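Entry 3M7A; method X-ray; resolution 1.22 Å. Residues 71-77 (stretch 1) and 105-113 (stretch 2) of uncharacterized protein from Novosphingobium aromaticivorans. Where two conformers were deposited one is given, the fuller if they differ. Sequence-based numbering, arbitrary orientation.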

ATOM      1  N   ASP A  71      -3.511  14.874   4.271  1.00  9.34           N
ATOM      2  CA  ASP A  71      -3.846  14.889   5.671  1.00 10.25           C
ATOM      3  C   ASP A  71      -3.294  13.635   6.334  1.00  8.95           C
ATOM      4  O   ASP A  71      -3.196  12.568   5.709  1.00  9.17           O
HETATM    5  N   MSE A  72      -2.964  13.737   7.604  1.00  8.14           N
HETATM    6  CA  MSE A  72      -2.532  12.586   8.381  0.50  8.33           C
HETATM    7  C   MSE A  72      -3.628  11.507   8.331  1.00  7.98           C
HETATM    8  O   MSE A  72      -4.794  11.790   8.613  1.00 10.02           O
ATOM      9  N   ALA A  73      -3.263  10.278   7.969  1.00  7.82           N
ATOM     10  CA  ALA A  73      -4.211   9.172   7.812  1.00  6.99           C
ATOM     11  C   ALA A  73      -4.253   8.298   9.055  1.00  7.89           C
ATOM     12  O   ALA A  73      -3.234   8.103   9.744  1.00  9.52           O
ATOM     13  N   THR A  74      -5.427   7.748   9.336  1.00  7.22           N
ATOM     14  CA  THR A  74      -5.573   6.720  10.376  1.00  7.51           C
ATOM     15  C   THR A  74      -6.427   5.605   9.777  1.00  6.10           C
ATOM     16  O   THR A  74      -7.471   5.881   9.205  1.00  7.53           O
ATOM     17  N   PHE A  75      -5.945   4.363   9.880  1.00  6.09           N
ATOM     18  CA  PHE A  75      -6.585   3.208   9.257  1.00  6.96           C
ATOM     19  C   PHE A  75      -7.176   2.284  10.321  1.00  5.88           C
ATOM     20  O   PHE A  75      -6.891   2.410  11.516  1.00  7.06           O
ATOM     21  N   TRP A  76      -8.008   1.349   9.890  1.00  6.83           N
ATOM     22  CA  TRP A  76      -8.459   0.248  10.729  1.00  6.66           C
ATOM     23  C   TRP A  76      -8.787  -0.960   9.859  1.00  6.73           C
ATOM     24  O   TRP A  76      -8.691  -0.882   8.655  1.00  7.32           O
HETATM   25  N   MSE A  77      -9.166  -2.069  10.500  1.00  6.10           N
HETATM   26  CA  MSE A  77      -9.346  -3.332   9.827  1.00  5.92           C
HETATM   27  C   MSE A  77     -10.786  -3.848   9.899  1.00  7.30           C
HETATM   28  O   MSE A  77     -11.044  -5.010   9.629  1.00  7.20           O
ATOM     29  N   TYR A 105     -10.288  -7.639  11.083  1.00  7.21           N
ATOM     30  CA  TYR A 105     -11.451  -7.221  11.859  1.00  8.23           C
ATOM     31  C   TYR A 105     -11.127  -6.280  13.026  1.00  8.67           C
ATOM     32  O   TYR A 105     -12.054  -5.770  13.665  1.00 10.67           O
ATOM     33  N   ASP A 106      -9.849  -5.992  13.270  1.00  7.65           N
ATOM     34  CA  ASP A 106      -9.451  -5.179  14.399  1.00  7.79           C
ATOM     35  C   ASP A 106      -9.790  -3.709  14.153  1.00  7.46           C
ATOM     36  O   ASP A 106      -9.329  -3.093  13.185  1.00  8.17           O
ATOM     37  N   GLU A 107     -10.570  -3.133  15.071  1.00  7.87           N
ATOM     38  CA  GLU A 107     -10.980  -1.732  14.955  1.00  7.93           C
ATOM     39  C   GLU A 107     -10.002  -0.736  15.594  1.00  7.57           C
ATOM     40  O   GLU A 107     -10.225   0.462  15.491  1.00  9.11           O
ATOM     41  N   THR A 108      -8.905  -1.228  16.162  1.00  7.79           N
ATOM     42  CA  THR A 108      -7.877  -0.377  16.733  1.00  7.81           C
ATOM     43  C   THR A 108      -7.342   0.586  15.664  1.00  7.98           C
ATOM     44  O   THR A 108      -7.037   0.161  14.553  1.00  8.44           O
ATOM     45  N   PRO A 109      -7.230   1.885  15.993  1.00  8.21           N
ATOM     46  CA  PRO A 109      -6.740   2.818  14.994  1.00  7.89           C
ATOM     47  C   PRO A 109      -5.268   2.589  14.724  1.00  7.59           C
ATOM     48  O   PRO A 109      -4.484   2.309  15.650  1.00  9.08           O
ATOM     49  N   LEU A 110      -4.896   2.773  13.467  1.00  6.57           N
ATOM     50  CA  LEU A 110      -3.519   2.587  13.007  1.00  6.27           C
ATOM     51  C   LEU A 110      -3.104   3.900  12.372  1.00  7.37           C
ATOM     52  O   LEU A 110      -3.397   4.156  11.210  1.00  6.77           O
ATOM     53  N   PRO A 111      -2.433   4.764  13.145  1.00  8.47           N
ATOM     54  CA  PRO A 111      -2.140   6.111  12.649  1.00  8.61           C
ATOM     55  C   PRO A 111      -0.847   6.216  11.867  1.00  6.70           C
ATOM     56  O   PRO A 111       0.151   5.569  12.194  1.00  7.72           O
ATOM     57  N   ALA A 112      -0.851   7.081  10.876  1.00  6.78           N
ATOM     58  CA  ALA A 112       0.367   7.529  10.224  1.00  6.52           C
ATOM     59  C   ALA A 112       1.174   8.376  11.197  1.00  6.80           C
ATOM     60  O   ALA A 112       0.627   8.987  12.118  1.00  8.22           O
ATOM     61  N   ALA A 113       2.474   8.500  10.912  1.00  7.95           N
ATOM     62  CA  ALA A 113       3.349   9.333  11.718  1.00  8.20           C
ATOM     63  C   ALA A 113       3.072  10.813  11.546  1.00  8.15           C
ATOM     64  O   ALA A 113       3.517  11.599  12.358  1.00  9.43           O
TER

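The contact is a short antiparallel ladder, its strand axes 4.5 Å apart at closest approach, and the side chains dress a frame that the backbone has already set. Phe-75 and Leu-110 form the hydrogen-bonded pair: Phe-75 N donates to Leu-110 O at 2.9 Å, and Leu-110 N returns to Phe-75 O at 2.8 Å. Farther along, Ala-112 N reaches Ala-73 O at 2.8 Å with a nearly straight geometry. Pro-111, lacking an amide hydrogen, occupies the non-hydrogen-bonded position opposite Thr-74, so the proline costs the ladder no bond.

Met-77, a selenomethionine, has the most surface covered, and the backbone accounts for its closest contacts. Its N donates to Asp-106 O at 2.9 Å, while its O accepts a weak bond from Tyr-105 N at 3.1 Å. The CA-to-CB bond points toward the second stretch, but the chain, with all three chi angles in m, folds so that its end leads away. Met-77 CB still lies 3.2 Å from Asp-106 O; farther out, Met-77 CG meets Leu-110 CD1 loosely at 4.4 Å.

Leu-110 lies on the same face as Phe-75. In its m,t rotamer it joins two neighbors of the first stretch: CD1 meets Met-77, and its CB sits 4.3 Å from Phe-75 CB. The phenyl ring (chi1 m) then leads away, so the pair meets at the base of the side chains rather than through the ring.

Trp-76, just past the strand, leaves the backbone sideways with chi1 in p. Its six-membered ring borders Glu-107: Trp-76 CE3 is 3.7 Å from Glu-107 O, which lies at the ring edge near its plane, and also 3.7 Å from Glu-107 CB. The indole stays exposed, so this is a flanking contact rather than a buried one.

On the other face, Thr-74 (m) places CG2 3.6 Å from Pro-109 CB, and its OG1 lies 4.0 Å from Pro-111 CB; the hydroxyl makes no hydrogen bond across the gap. At the far end, Ala-73 CB and Ala-112 CB touch lightly at 4.5 Å, and the extended, all-t selenomethionine Met-72 brings CE to 4.1 Å from Pro-111 CB.

No side-chain hydrogen bond or salt bridge spans the two stretches. Polar side chains instead brace the second: Asp-106 OD1 accepts from Thr-108 OG1 at 2.6 Å and from Thr-108 N at 3.0 Å. The rule to read here is backbone pairing for polarity, with modest apolar contacts filling in around it.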

ATOM      1  CB  ASP A  71      -5.371  14.897   5.795  1.00 11.94           C
ATOM      2  CG  ASP A  71      -6.006  16.240   5.387  1.00 15.96           C
ATOM      3  OD1 ASP A  71      -5.304  17.270   5.255  1.00 20.38           O
ATOM      4  OD2 ASP A  71      -7.241  16.241   5.216  1.00 24.58           O
HETATM    5  CB  MSE A  72      -2.300  13.041   9.816  0.50  9.21           C
HETATM    6  CG  MSE A  72      -1.834  11.979  10.770  0.50 10.42           C
HETATM    7 SE   MSE A  72      -1.798  12.714  12.564  0.38 13.42          SE
HETATM    8  CE  MSE A  72      -2.006  11.037  13.542  0.50 18.32           C
ATOM      9  CB  ALA A  73      -3.814   8.312   6.638  1.00  9.51           C
ATOM     10  CB  THR A  74      -6.227   7.276  11.666  1.00  8.85           C
ATOM     11  OG1 THR A  74      -5.388   8.308  12.186  1.00 11.12           O
ATOM     12  CG2 THR A  74      -6.373   6.198  12.737  1.00  9.54           C
ATOM     13  CB  PHE A  75      -5.567   2.474   8.373  1.00  7.65           C
ATOM     14  CG  PHE A  75      -5.405   3.093   7.019  1.00  7.25           C
ATOM     15  CD1 PHE A  75      -4.826   4.318   6.863  1.00 13.03           C
ATOM     16  CD2 PHE A  75      -5.885   2.464   5.902  1.00  8.82           C
ATOM     17  CE1 PHE A  75      -4.713   4.897   5.625  1.00 12.99           C
ATOM     18  CE2 PHE A  75      -5.764   3.026   4.679  1.00  9.54           C
ATOM     19  CZ  PHE A  75      -5.190   4.254   4.527  1.00  9.83           C
ATOM     20  CB  TRP A  76      -9.663   0.634  11.600  1.00  6.92           C
ATOM     21  CG  TRP A  76     -10.958   0.912  10.891  1.00  6.35           C
ATOM     22  CD1 TRP A  76     -11.153   1.109   9.563  1.00  6.70           C
ATOM     23  CD2 TRP A  76     -12.239   1.049  11.517  1.00  7.53           C
ATOM     24  NE1 TRP A  76     -12.484   1.374   9.319  1.00  7.21           N
ATOM     25  CE2 TRP A  76     -13.167   1.327  10.505  1.00  7.99           C
ATOM     26  CE3 TRP A  76     -12.689   0.933  12.833  1.00  8.99           C
ATOM     27  CZ2 TRP A  76     -14.525   1.547  10.773  1.00  9.62           C
ATOM     28  CZ3 TRP A  76     -14.031   1.128  13.095  1.00 11.53           C
ATOM     29  CH2 TRP A  76     -14.932   1.420  12.068  1.00 10.63           C
HETATM   30  CB  MSE A  77      -8.350  -4.359  10.369  1.00  5.24           C
HETATM   31  CG  MSE A  77      -6.895  -3.998  10.094  1.00  6.32           C
HETATM   32 SE   MSE A  77      -6.391  -4.129   8.222  0.75  8.42          SE
HETATM   33  CE  MSE A  77      -6.129  -6.042   8.212  1.00  8.77           C
ATOM     34  CB  TYR A 105     -12.290  -8.412  12.344  1.00  9.76           C
ATOM     35  CG  TYR A 105     -12.542  -9.422  11.271  1.00 11.31           C
ATOM     36  CD1 TYR A 105     -13.400  -9.125  10.214  1.00 13.76           C
ATOM     37  CD2 TYR A 105     -11.861 -10.647  11.248  1.00 13.59           C
ATOM     38  CE1 TYR A 105     -13.607 -10.005   9.192  1.00 14.63           C
ATOM     39  CE2 TYR A 105     -12.085 -11.563  10.221  1.00 13.08           C
ATOM     40  CZ  TYR A 105     -12.950 -11.226   9.193  1.00 12.12           C
ATOM     41  OH  TYR A 105     -13.218 -12.116   8.170  1.00 16.92           O
ATOM     42  CB  ASP A 106      -7.945  -5.387  14.632  1.00  8.49           C
ATOM     43  CG  ASP A 106      -7.399  -4.707  15.869  1.00  8.25           C
ATOM     44  OD1 ASP A 106      -8.169  -4.104  16.650  1.00  9.71           O
ATOM     45  OD2 ASP A 106      -6.156  -4.787  16.037  1.00 11.82           O
ATOM     46  CB  GLU A 107     -12.401  -1.568  15.488  1.00  8.72           C
ATOM     47  CG  GLU A 107     -13.346  -2.408  14.631  1.00 11.09           C
ATOM     48  CD  GLU A 107     -14.781  -2.334  15.020  1.00 13.32           C
ATOM     49  OE1 GLU A 107     -15.159  -1.471  15.819  1.00 17.86           O
ATOM     50  OE2 GLU A 107     -15.559  -3.138  14.455  1.00 13.60           O
ATOM     51  CB  THR A 108      -6.694  -1.218  17.241  1.00  9.99           C
ATOM     52  OG1 THR A 108      -7.180  -2.218  18.154  1.00 11.20           O
ATOM     53  CG2 THR A 108      -5.648  -0.339  17.926  1.00 10.74           C
ATOM     54  CB  PRO A 109      -6.973   4.191  15.636  1.00  9.59           C
ATOM     55  CG  PRO A 109      -7.069   3.905  17.107  1.00 12.11           C
ATOM     56  CD  PRO A 109      -7.674   2.559  17.220  1.00  8.61           C
ATOM     57  CB  LEU A 110      -3.464   1.452  11.985  1.00  7.92           C
ATOM     58  CG  LEU A 110      -4.029   0.123  12.489  1.00  7.96           C
ATOM     59  CD1 LEU A 110      -4.119  -0.829  11.311  1.00 11.16           C
ATOM     60  CD2 LEU A 110      -3.175  -0.432  13.659  1.00 10.94           C
ATOM     61  CB  PRO A 111      -2.005   6.927  13.932  1.00  9.65           C
ATOM     62  CG  PRO A 111      -1.536   5.925  14.931  1.00 13.78           C
ATOM     63  CD  PRO A 111      -2.205   4.654  14.588  1.00 10.35           C
ATOM     64  CB  ALA A 112       0.029   8.372   8.959  1.00  8.80           C
ATOM     65  CB  ALA A 113       4.795   9.058  11.328  1.00  9.16           C
TER